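Local structure of fumarate lyase (Mesorhizobium sp., 3C8T) at residues E34-R39 with R213-G218; A40-R43 with P48-A51; R361-A366 with R391-D396; T398-V403 with D421-R426. The protein belongs to the fumarate lyase superfamily of largely helical enzymes, with elongated chains that assemble four to a complex. All coordinates share one frame; numbering follows the deposited sequence.

Contact 1: E34-R39 with R213-G218; sequences EVALAR and RELNLG
Ala-36 and Glu-214 mark the closest backbone approach, with Ala-36 CA 5.9 Å from Glu-214 CA. Residues 34-39 are helical throughout, within helix 23-43. Residues 213-218 run off the C-terminal end of helix 204-215, with Asn-216 in a Schellman motif, its positive phi (64°) accompanied by two bonds back into the last turn. The methyl of Ala-36 is the centre of the packing: Ala-36 CB lies 3.8 Å from Glu-214 CB and 3.7 Å from Leu-215 CD2. Leu-215 does not aim its first bond at helix 23-43, but with CG anti to its carbonyl carbon (chi1 -68°) the CD2 branch swings back to the methyl. One turn further along, the side chains of Arg-39 and Glu-214 cross at about a right angle. Glu-214 OE2 lies over one guanidinium face, 3.8 Å above the plane and toward its rim, and the two planes are turned 56° apart. Arg-39 NH1 to Glu-214 OE2 is 3.9 Å, a long salt bridge of charge attraction without a hydrogen bond. The other oxygen, OE1, makes its salt bridge with Arg-43. The chemistry therefore implies an apolar seam between helix surfaces, edged by a carboxylate whose negative charge is probably shared by two arginines.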
loop_
_atom_site.group_PDB
_atom_site.type_symbol
_atom_site.label_atom_id
_atom_site.label_comp_id
_atom_site.label_asym_id
_atom_site.label_seq_id
_atom_site.Cartn_x
_atom_site.Cartn_y
_atom_site.Cartn_z
ATOM N N GLU A 34 -12.953 -10.686 -32.439
ATOM C CA GLU A 34 -12.571 -10.467 -33.847
ATOM C C GLU A 34 -13.701 -10.875 -34.815
ATOM O O GLU A 34 -13.928 -10.206 -35.822
ATOM C CB GLU A 34 -11.315 -11.248 -34.192
ATOM C CG GLU A 34 -10.062 -10.736 -33.503
ATOM C CD GLU A 34 -9.348 -9.624 -34.276
ATOM O OE1 GLU A 34 -9.874 -9.151 -35.313
ATOM O OE2 GLU A 34 -8.240 -9.245 -33.841
ATOM N N VAL A 35 -14.385 -11.974 -34.499
ATOM C CA VAL A 35 -15.494 -12.483 -35.299
ATOM C C VAL A 35 -16.643 -11.507 -35.238
ATOM O O VAL A 35 -17.254 -11.200 -36.265
ATOM C CB VAL A 35 -15.986 -13.875 -34.776
ATOM C CG1 VAL A 35 -17.356 -14.264 -35.383
ATOM C CG2 VAL A 35 -14.968 -14.928 -35.053
ATOM N N ALA A 36 -16.940 -11.009 -34.039
ATOM C CA ALA A 36 -18.022 -10.059 -33.862
ATOM C C ALA A 36 -17.671 -8.777 -34.599
ATOM O O ALA A 36 -18.549 -8.128 -35.175
ATOM C CB ALA A 36 -18.287 -9.801 -32.383
ATOM N N LEU A 37 -16.392 -8.411 -34.620
ATOM C CA LEU A 37 -15.976 -7.186 -35.337
ATOM C C LEU A 37 -16.227 -7.319 -36.838
ATOM O O LEU A 37 -16.740 -6.385 -37.465
ATOM C CB LEU A 37 -14.516 -6.853 -35.067
ATOM C CG LEU A 37 -13.888 -5.689 -35.856
ATOM C CD1 LEU A 37 -14.519 -4.325 -35.542
ATOM C CD2 LEU A 37 -12.435 -5.676 -35.586
ATOM N N ALA A 38 -15.887 -8.488 -37.388
ATOM C CA ALA A 38 -16.136 -8.819 -38.812
ATOM C C ALA A 38 -17.614 -8.747 -39.150
ATOM O O ALA A 38 -17.986 -8.192 -40.194
ATOM C CB ALA A 38 -15.606 -10.206 -39.147
ATOM N N ARG A 39 -18.445 -9.291 -38.257
ATOM C CA ARG A 39 -19.888 -9.297 -38.448
ATOM C C ARG A 39 -20.477 -7.914 -38.413
ATOM O O ARG A 39 -21.318 -7.561 -39.255
ATOM C CB ARG A 39 -20.563 -10.122 -37.365
ATOM C CG ARG A 39 -21.643 -11.018 -37.908
ATOM C CD ARG A 39 -21.077 -12.396 -38.186
ATOM N NE ARG A 39 -20.600 -13.016 -36.942
ATOM C CZ ARG A 39 -21.387 -13.597 -36.035
ATOM N NH1 ARG A 39 -22.708 -13.661 -36.227
ATOM N NH2 ARG A 39 -20.845 -14.125 -34.936
ATOM N N ARG A 213 -23.207 -4.230 -29.630
ATOM C CA ARG A 213 -24.454 -4.933 -29.777
ATOM C C ARG A 213 -24.186 -6.400 -30.007
ATOM O O ARG A 213 -24.791 -7.225 -29.356
ATOM C CB ARG A 213 -25.275 -4.308 -30.901
ATOM C CG ARG A 213 -26.749 -4.656 -30.846
ATOM C CD ARG A 213 -27.600 -3.665 -31.650
ATOM N NE ARG A 213 -27.729 -3.962 -33.089
ATOM C CZ ARG A 213 -27.567 -5.150 -33.674
ATOM N NH1 ARG A 213 -27.257 -6.233 -32.971
ATOM N NH2 ARG A 213 -27.722 -5.257 -34.989
ATOM N N GLU A 214 -23.252 -6.727 -30.896
ATOM C CA GLU A 214 -22.918 -8.120 -31.201
ATOM C C GLU A 214 -22.462 -8.899 -29.973
ATOM O O GLU A 214 -22.693 -10.088 -29.870
ATOM C CB GLU A 214 -21.769 -8.192 -32.218
ATOM C CG GLU A 214 -22.151 -8.367 -33.653
ATOM C CD GLU A 214 -23.018 -9.612 -33.882
ATOM O OE1 GLU A 214 -24.168 -9.432 -34.339
ATOM O OE2 GLU A 214 -22.569 -10.758 -33.592
ATOM N N LEU A 215 -21.757 -8.227 -29.068
ATOM C CA LEU A 215 -21.186 -8.897 -27.911
ATOM C C LEU A 215 -22.078 -8.733 -26.702
ATOM O O LEU A 215 -21.790 -9.270 -25.641
ATOM C CB LEU A 215 -19.817 -8.304 -27.587
ATOM C CG LEU A 215 -18.730 -8.569 -28.612
ATOM C CD1 LEU A 215 -17.477 -7.767 -28.270
ATOM C CD2 LEU A 215 -18.448 -10.059 -28.679
ATOM N N ASN A 216 -23.136 -7.948 -26.856
ATOM C CA ASN A 216 -24.012 -7.632 -25.744
ATOM C C ASN A 216 -23.315 -6.826 -24.634
ATOM O O ASN A 216 -23.512 -7.104 -23.471
ATOM C CB ASN A 216 -24.636 -8.927 -25.200
ATOM C CG ASN A 216 -25.756 -8.669 -24.212
ATOM O OD1 ASN A 216 -26.424 -7.633 -24.257
ATOM N ND2 ASN A 216 -25.951 -9.611 -23.286
ATOM N N LEU A 217 -22.543 -5.801 -25.007
ATOM C CA LEU A 217 -21.870 -4.920 -24.047
ATOM C C LEU A 217 -22.416 -3.502 -24.181
ATOM O O LEU A 217 -23.043 -3.167 -25.211
ATOM C CB LEU A 217 -20.350 -4.935 -24.297
ATOM C CG LEU A 217 -19.654 -6.269 -23.995
ATOM C CD1 LEU A 217 -18.256 -6.306 -24.562
ATOM C CD2 LEU A 217 -19.666 -6.635 -22.443
ATOM N N GLY A 218 -22.190 -2.647 -23.181
ATOM C CA GLY A 218 -22.548 -1.221 -23.391
ATOM C C GLY A 218 -21.564 -0.596 -24.399
ATOM O O GLY A 218 -20.589 -1.234 -24.809
#

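Contact 2: A40-R43 with P48-A51; sequences AQAR and PEDA
Glu-49 passes the methyl and carbonyl of Ala-42, and its chain can be followed outward atom by atom. Its backbone comes first: Glu-49 CA is 5.0 Å from Ala-42 CA and 4.1 Å from Ala-42 CB, so the methyl points at the main chain of its partner. Glu-49 CB stands a little further off, 4.8 Å from Ala-42 CB. CG, set beside the backbone N and anti to the carbonyl carbon (chi1 -83°), turns in and makes the nearest side-chain approach, 4.1 Å from Ala-42 O and 4.4 Å from Ala-42 CB. This is a helix-loop-helix connection: helix 23-43 ends on one side, helix 49-61 begins on the other, and four residues lie between Arg-43 and Pro-48 along the chain. Pro-48 occupies the N-cap position, and its carbonyl oxygen both faces the methyl, at 4.2 Å from Ala-42 CB, and accepts a weak bond from Ala-51 N. Beyond CG the Glu-49 chain is extended (chi2 175°), which carries CD to 4.8 Å from Ala-42 O. The carboxylate oxygens OE1 and OE2 finish beyond van der Waals distance of helix 23-43, on the exposed side of the junction.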
loop_
_atom_site.group_PDB
_atom_site.type_symbol
_atom_site.label_atom_id
_atom_site.label_comp_id
_atom_site.label_asym_id
_atom_site.label_seq_id
_atom_site.Cartn_x
_atom_site.Cartn_y
_atom_site.Cartn_z
ATOM N N ALA A 40 -20.054 -7.130 -37.424
ATOM C CA ALA A 40 -20.449 -5.732 -37.321
ATOM C C ALA A 40 -20.085 -4.966 -38.607
ATOM O O ALA A 40 -20.848 -4.153 -39.092
ATOM C CB ALA A 40 -19.802 -5.078 -36.085
ATOM N N GLN A 41 -18.921 -5.242 -39.168
ATOM C CA GLN A 41 -18.489 -4.511 -40.327
ATOM C C GLN A 41 -19.239 -4.922 -41.607
ATOM O O GLN A 41 -19.441 -4.104 -42.488
ATOM C CB GLN A 41 -16.974 -4.637 -40.459
ATOM C CG GLN A 41 -16.259 -3.661 -39.546
ATOM C CD GLN A 41 -14.809 -3.943 -39.394
ATOM O OE1 GLN A 41 -14.363 -5.086 -39.569
ATOM N NE2 GLN A 41 -14.039 -2.899 -39.064
ATOM N N ALA A 42 -19.670 -6.185 -41.693
ATOM C CA ALA A 42 -20.365 -6.669 -42.871
ATOM C C ALA A 42 -21.762 -6.090 -42.912
ATOM O O ALA A 42 -22.246 -5.725 -43.989
ATOM C CB ALA A 42 -20.403 -8.165 -42.900
ATOM N N ARG A 43 -22.407 -5.996 -41.744
ATOM C CA ARG A 43 -23.706 -5.321 -41.631
ATOM C C ARG A 43 -23.670 -3.837 -41.998
ATOM O O ARG A 43 -24.643 -3.308 -42.517
ATOM C CB ARG A 43 -24.309 -5.476 -40.238
ATOM C CG ARG A 43 -24.902 -6.842 -39.990
ATOM C CD ARG A 43 -25.932 -6.814 -38.876
ATOM N NE ARG A 43 -25.367 -6.351 -37.616
ATOM C CZ ARG A 43 -24.762 -7.128 -36.716
ATOM N NH1 ARG A 43 -24.617 -8.441 -36.919
ATOM N NH2 ARG A 43 -24.295 -6.574 -35.601
ATOM N N PRO A 48 -16.927 -6.965 -47.248
ATOM C CA PRO A 48 -17.839 -7.912 -47.913
ATOM C C PRO A 48 -18.548 -8.901 -46.992
ATOM O O PRO A 48 -17.928 -9.457 -46.079
ATOM C CB PRO A 48 -16.925 -8.714 -48.854
ATOM C CG PRO A 48 -15.527 -8.200 -48.636
ATOM C CD PRO A 48 -15.619 -6.895 -47.942
ATOM N N GLU A 49 -19.819 -9.153 -47.293
ATOM C CA GLU A 49 -20.634 -10.086 -46.523
ATOM C C GLU A 49 -20.095 -11.507 -46.520
ATOM O O GLU A 49 -20.241 -12.192 -45.535
ATOM C CB GLU A 49 -22.088 -10.071 -47.014
ATOM C CG GLU A 49 -22.919 -8.948 -46.424
ATOM C CD GLU A 49 -24.324 -8.884 -47.030
ATOM O OE1 GLU A 49 -24.478 -8.415 -48.184
ATOM O OE2 GLU A 49 -25.281 -9.297 -46.339
ATOM N N ASP A 50 -19.479 -11.950 -47.616
ATOM C CA ASP A 50 -18.882 -13.302 -47.668
ATOM C C ASP A 50 -17.558 -13.393 -46.930
ATOM O O ASP A 50 -17.128 -14.465 -46.503
ATOM C CB ASP A 50 -18.717 -13.805 -49.102
ATOM C CG ASP A 50 -18.525 -12.668 -50.116
ATOM O OD1 ASP A 50 -17.431 -12.036 -50.156
ATOM O OD2 ASP A 50 -19.490 -12.405 -50.874
ATOM N N ALA A 51 -16.904 -12.255 -46.771
ATOM C CA ALA A 51 -15.697 -12.218 -45.979
ATOM C C ALA A 51 -16.053 -12.471 -44.508
ATOM O O ALA A 51 -15.379 -13.241 -43.834
ATOM C CB ALA A 51 -14.991 -10.883 -46.164
#

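Contact 3: R361-A366 with R391-D396; sequences RGLIVA and RRAVED
Flat groups play no part where Leu-363 meets Ala-393 and Val-394: no ring, amide, carboxylate or guanidinium offers a face or an edge, and methyl groups do all the touching. The two methyls of Leu-363 divide the work. Leu-363 CD2 approaches Ala-393 CB at 4.2 Å, while Leu-363 CD1 approaches Val-394 CG2 at 4.1 Å, so the fork of the leucine spans two consecutive residues of the helix. The side chains of Leu-363 and Val-394 cross at about a right angle. The valine turns CG1 anti to its backbone N (chi1 173°), which places CG2 beside that N as the branch presented to Leu-363. These separations, together with 8.1 Å from Leu-363 CA to Ala-393 CA, describe light packing, buried at Ala-393 and exposed at Val-394. Cys-390, one turn earlier, extends the surface under Leu-363, and Val-403 packs on Ala-393. Within 361-366 the chain makes a short 3-10 turn at 363-364, entered through Gly-362 with positive phi (99°), and Val-365 then takes the N-cap position of helix 366-377. The result is a connecting turn packed on the last turn of helix 379-395, within the compact helical C-terminal domain of this lyase superfamily.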
loop_
_atom_site.group_PDB
_atom_site.type_symbol
_atom_site.label_atom_id
_atom_site.label_comp_id
_atom_site.label_asym_id
_atom_site.label_seq_id
_atom_site.Cartn_x
_atom_site.Cartn_y
_atom_site.Cartn_z
ATOM N N ARG A 361 -20.137 -12.373 36.316
ATOM C CA ARG A 361 -21.082 -12.543 37.418
ATOM C C ARG A 361 -21.950 -11.306 37.633
ATOM O O ARG A 361 -22.128 -10.841 38.776
ATOM C CB ARG A 361 -20.355 -12.970 38.699
ATOM C CG ARG A 361 -19.431 -14.189 38.468
ATOM C CD ARG A 361 -18.929 -14.816 39.777
ATOM N NE ARG A 361 -20.025 -15.216 40.672
ATOM C CZ ARG A 361 -19.846 -15.511 41.963
ATOM N NH1 ARG A 361 -18.612 -15.454 42.481
ATOM N NH2 ARG A 361 -20.883 -15.852 42.730
ATOM N N GLY A 362 -22.472 -10.785 36.518
ATOM C CA GLY A 362 -23.433 -9.701 36.527
ATOM C C GLY A 362 -22.809 -8.350 36.266
ATOM O O GLY A 362 -23.500 -7.394 35.962
ATOM N N LEU A 363 -21.493 -8.254 36.365
ATOM C CA LEU A 363 -20.817 -6.979 36.111
ATOM C C LEU A 363 -21.157 -6.448 34.714
ATOM O O LEU A 363 -21.381 -5.267 34.537
ATOM C CB LEU A 363 -19.308 -7.114 36.332
ATOM C CG LEU A 363 -18.974 -7.206 37.840
ATOM C CD1 LEU A 363 -17.741 -8.080 38.119
ATOM C CD2 LEU A 363 -18.773 -5.832 38.435
ATOM N N ILE A 364 -21.266 -7.357 33.745
ATOM C CA ILE A 364 -21.588 -7.006 32.355
ATOM C C ILE A 364 -22.938 -6.285 32.186
ATOM O O ILE A 364 -23.190 -5.710 31.129
ATOM C CB ILE A 364 -21.505 -8.279 31.419
ATOM C CG1 ILE A 364 -21.328 -7.894 29.932
ATOM C CG2 ILE A 364 -22.703 -9.231 31.667
ATOM C CD1 ILE A 364 -21.221 -9.079 29.024
ATOM N N VAL A 365 -23.799 -6.354 33.207
ATOM C CA VAL A 365 -25.107 -5.671 33.231
ATOM C C VAL A 365 -25.246 -4.660 34.420
ATOM O O VAL A 365 -26.355 -4.252 34.811
ATOM C CB VAL A 365 -26.330 -6.653 33.112
ATOM C CG1 VAL A 365 -26.357 -7.297 31.709
ATOM C CG2 VAL A 365 -26.348 -7.745 34.225
ATOM N N ALA A 366 -24.113 -4.194 34.949
ATOM C CA ALA A 366 -24.120 -3.039 35.860
ATOM C C ALA A 366 -25.026 -1.916 35.326
ATOM O O ALA A 366 -25.833 -1.355 36.080
ATOM C CB ALA A 366 -22.715 -2.528 36.073
ATOM N N ARG A 391 -16.747 -2.050 41.861
ATOM C CA ARG A 391 -15.376 -2.112 42.389
ATOM C C ARG A 391 -15.269 -3.152 43.501
ATOM O O ARG A 391 -14.292 -3.910 43.557
ATOM C CB ARG A 391 -14.866 -0.746 42.893
ATOM C CG ARG A 391 -14.929 0.379 41.856
ATOM C CD ARG A 391 -14.098 1.621 42.249
ATOM N NE ARG A 391 -12.676 1.451 41.913
ATOM C CZ ARG A 391 -11.868 2.430 41.476
ATOM N NH1 ARG A 391 -12.335 3.668 41.314
ATOM N NH2 ARG A 391 -10.583 2.173 41.199
ATOM N N ARG A 392 -16.279 -3.215 44.365
ATOM C CA ARG A 392 -16.270 -4.166 45.484
ATOM C C ARG A 392 -16.481 -5.604 45.061
ATOM O O ARG A 392 -15.910 -6.500 45.663
ATOM C CB ARG A 392 -17.305 -3.803 46.545
ATOM C CG ARG A 392 -17.028 -2.515 47.278
ATOM C CD ARG A 392 -18.266 -2.069 48.048
ATOM N NE ARG A 392 -17.982 -0.855 48.787
ATOM C CZ ARG A 392 -18.866 -0.187 49.521
ATOM N NH1 ARG A 392 -20.132 -0.607 49.630
ATOM N NH2 ARG A 392 -18.474 0.917 50.155
ATOM N N ALA A 393 -17.329 -5.837 44.063
ATOM C CA ALA A 393 -17.535 -7.189 43.536
ATOM C C ALA A 393 -16.202 -7.750 42.991
ATOM O O ALA A 393 -15.828 -8.896 43.286
ATOM C CB ALA A 393 -18.616 -7.173 42.461
ATOM N N VAL A 394 -15.492 -6.909 42.225
ATOM C CA VAL A 394 -14.166 -7.209 41.704
ATOM C C VAL A 394 -13.158 -7.449 42.837
ATOM O O VAL A 394 -12.605 -8.535 42.926
ATOM C CB VAL A 394 -13.644 -6.084 40.785
ATOM C CG1 VAL A 394 -12.195 -6.347 40.389
ATOM C CG2 VAL A 394 -14.537 -5.903 39.552
ATOM N N GLU A 395 -12.940 -6.438 43.691
ATOM C CA GLU A 395 -11.995 -6.521 44.826
ATOM C C GLU A 395 -12.275 -7.678 45.765
ATOM O O GLU A 395 -11.366 -8.151 46.436
ATOM C CB GLU A 395 -11.961 -5.209 45.633
ATOM N N ASP A 396 -13.523 -8.149 45.794
ATOM C CA ASP A 396 -13.955 -9.192 46.731
ATOM C C ASP A 396 -14.172 -10.535 46.045
ATOM O O ASP A 396 -14.751 -11.474 46.625
ATOM C CB ASP A 396 -15.248 -8.755 47.382
ATOM C CG ASP A 396 -15.157 -8.728 48.890
ATOM O OD1 ASP A 396 -14.016 -8.679 49.434
ATOM O OD2 ASP A 396 -16.239 -8.739 49.535
#

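Contact 4: T398-V403 with D421-R426; sequences TGLFEV and DLTDPR
Thr-423, at the C-terminal end of helix 416-422, fits against Leu-400 and Phe-401 in the first turn of helix 400-404, joining two short helices of the C-terminal helical domain; the outer part of the second segment is an Asx turn. The packed part centres on Thr-423, whose OG1 and CG2 supply the near contacts; all three touching residues are buried. Thr-423 CA lies 6.2 Å from Phe-401 CA, and its two branches go to different partners. Thr-423 OG1 comes to 3.5 Å from Phe-401 CB, a van der Waals approach, since the polar partner of this oxygen is the carbonyl of Leu-419, with which it is hydrogen-bonded. Such a bond back to the preceding turn satisfies the buried hydroxyl without help from helix 400-404. Thr-423 CG2 instead reaches Leu-400 CD2 at 4.1 Å and lies 4.2 Å from Phe-401 N. Phe-401 sets CG anti to its backbone N (chi1 167°), which leads the ring away from Thr-423 and over helix 416-422, where Glu-416, Leu-419 and Arg-420 receive it. Gly-399 is the N-cap of helix 400-404.

On the looser side, Glu-402 is exposed and pairs through OE2 with Arg-405, three residues on, in a salt bridge. The Asp-424 carboxylate turns back to the main-chain N of Arg-426 instead of meeting the opposite segment. Asp-424 OD1 accepts from Arg-426 N at 2.9 Å with an N-H...O angle of 157°, the donor approaching from 48° out of the carboxylate plane.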
loop_
_atom_site.group_PDB
_atom_site.type_symbol
_atom_site.label_atom_id
_atom_site.label_comp_id
_atom_site.label_asym_id
_atom_site.label_seq_id
_atom_site.Cartn_x
_atom_site.Cartn_y
_atom_site.Cartn_z
ATOM N N THR A 398 -16.325 -11.678 44.217
ATOM C CA THR A 398 -17.703 -12.200 44.275
ATOM C C THR A 398 -18.607 -11.577 43.171
ATOM O O THR A 398 -18.172 -10.659 42.443
ATOM C CB THR A 398 -18.305 -12.003 45.681
ATOM O OG1 THR A 398 -19.571 -12.681 45.776
ATOM C CG2 THR A 398 -18.464 -10.515 46.021
ATOM N N GLY A 399 -19.843 -12.067 43.043
ATOM C CA GLY A 399 -20.803 -11.521 42.069
ATOM C C GLY A 399 -21.396 -10.155 42.423
ATOM O O GLY A 399 -21.491 -9.761 43.597
ATOM N N LEU A 400 -21.807 -9.418 41.400
ATOM C CA LEU A 400 -22.410 -8.120 41.638
ATOM C C LEU A 400 -23.680 -8.168 42.510
ATOM O O LEU A 400 -23.857 -7.287 43.366
ATOM C CB LEU A 400 -22.647 -7.362 40.327
ATOM C CG LEU A 400 -23.256 -5.948 40.443
ATOM C CD1 LEU A 400 -22.356 -4.943 41.189
ATOM C CD2 LEU A 400 -23.692 -5.412 39.097
ATOM N N PHE A 401 -24.551 -9.163 42.300
ATOM C CA PHE A 401 -25.789 -9.286 43.118
ATOM C C PHE A 401 -25.464 -9.412 44.621
ATOM O O PHE A 401 -26.094 -8.732 45.454
ATOM C CB PHE A 401 -26.712 -10.457 42.706
ATOM C CG PHE A 401 -27.791 -10.762 43.746
ATOM C CD1 PHE A 401 -28.875 -9.903 43.916
ATOM C CD2 PHE A 401 -27.687 -11.883 44.591
ATOM C CE1 PHE A 401 -29.852 -10.136 44.897
ATOM C CE2 PHE A 401 -28.660 -12.138 45.576
ATOM C CZ PHE A 401 -29.742 -11.265 45.725
ATOM N N GLU A 402 -24.489 -10.276 44.935
ATOM C CA GLU A 402 -24.073 -10.482 46.317
ATOM C C GLU A 402 -23.469 -9.219 46.969
ATOM O O GLU A 402 -23.520 -9.078 48.173
ATOM C CB GLU A 402 -23.124 -11.676 46.478
ATOM C CG GLU A 402 -23.611 -13.080 45.964
ATOM C CD GLU A 402 -24.944 -13.623 46.555
ATOM O OE1 GLU A 402 -25.469 -14.621 45.972
ATOM O OE2 GLU A 402 -25.460 -13.102 47.584
ATOM N N VAL A 403 -22.918 -8.301 46.183
ATOM C CA VAL A 403 -22.455 -7.025 46.748
ATOM C C VAL A 403 -23.642 -6.079 46.911
ATOM O O VAL A 403 -23.873 -5.542 48.012
ATOM C CB VAL A 403 -21.340 -6.377 45.899
ATOM C CG1 VAL A 403 -20.928 -5.022 46.460
ATOM C CG2 VAL A 403 -20.102 -7.290 45.835
ATOM N N ASP A 421 -33.041 -10.181 39.059
ATOM C CA ASP A 421 -33.451 -10.016 37.649
ATOM C C ASP A 421 -32.473 -9.099 36.836
ATOM O O ASP A 421 -32.043 -9.437 35.730
ATOM C CB ASP A 421 -34.892 -9.478 37.591
ATOM C CG ASP A 421 -35.938 -10.517 38.074
ATOM O OD1 ASP A 421 -35.575 -11.724 38.168
ATOM O OD2 ASP A 421 -37.115 -10.121 38.351
ATOM N N LEU A 422 -32.119 -7.963 37.417
ATOM C CA LEU A 422 -31.281 -6.950 36.758
ATOM C C LEU A 422 -29.822 -7.379 36.579
ATOM O O LEU A 422 -29.155 -6.920 35.659
ATOM C CB LEU A 422 -31.334 -5.621 37.522
ATOM C CG LEU A 422 -32.701 -4.926 37.516
ATOM C CD1 LEU A 422 -32.796 -3.905 38.651
ATOM C CD2 LEU A 422 -32.980 -4.287 36.161
ATOM N N THR A 423 -29.348 -8.249 37.466
ATOM C CA THR A 423 -28.010 -8.787 37.378
ATOM C C THR A 423 -27.901 -10.054 36.548
ATOM O O THR A 423 -26.803 -10.565 36.391
ATOM C CB THR A 423 -27.332 -8.957 38.779
ATOM O OG1 THR A 423 -28.140 -9.783 39.633
ATOM C CG2 THR A 423 -27.125 -7.597 39.421
ATOM N N ASP A 424 -29.020 -10.557 36.016
ATOM C CA ASP A 424 -29.003 -11.669 35.031
ATOM C C ASP A 424 -28.840 -11.117 33.619
ATOM O O ASP A 424 -29.750 -10.475 33.082
ATOM C CB ASP A 424 -30.296 -12.492 35.073
ATOM C CG ASP A 424 -30.250 -13.744 34.153
ATOM O OD1 ASP A 424 -29.384 -13.863 33.240
ATOM O OD2 ASP A 424 -31.120 -14.623 34.350
ATOM N N PRO A 425 -27.690 -11.384 32.992
ATOM C CA PRO A 425 -27.431 -10.828 31.645
ATOM C C PRO A 425 -28.486 -11.180 30.588
ATOM O O PRO A 425 -28.708 -10.395 29.653
ATOM C CB PRO A 425 -26.035 -11.391 31.291
ATOM C CG PRO A 425 -25.880 -12.575 32.158
ATOM C CD PRO A 425 -26.564 -12.206 33.459
ATOM N N ARG A 426 -29.159 -12.319 30.752
ATOM C CA ARG A 426 -30.171 -12.753 29.768
ATOM C C ARG A 426 -31.339 -11.770 29.668
ATOM O O ARG A 426 -32.048 -11.752 28.657
ATOM C CB ARG A 426 -30.662 -14.176 30.059
#

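How the contacts relate
The four contacts form two pairs at opposite ends of the elongated chain: contacts 1 and 3 have centres about 71 Å apart. Contacts 1 and 2 share helix 23-43, and Arg-43 of contact 2 ties them electrostatically. Contacts 3 and 4 lie about 8 Å apart between centres, linked by probable backbone hydrogen bonds, Thr-398 N to Ala-393 O and Leu-400 N to Arg-361 O, each 3.0 Å. Contact 4 is buried, contacts 1 and 3 are partly buried, and contact 2 is a surface contact. The chemistry differs with place: contact 1 adds charge to its apolar packing, contact 3 is wholly aliphatic, contact 4 buries a hydroxyl, and contact 2 relies on sparse packing at a helix connection.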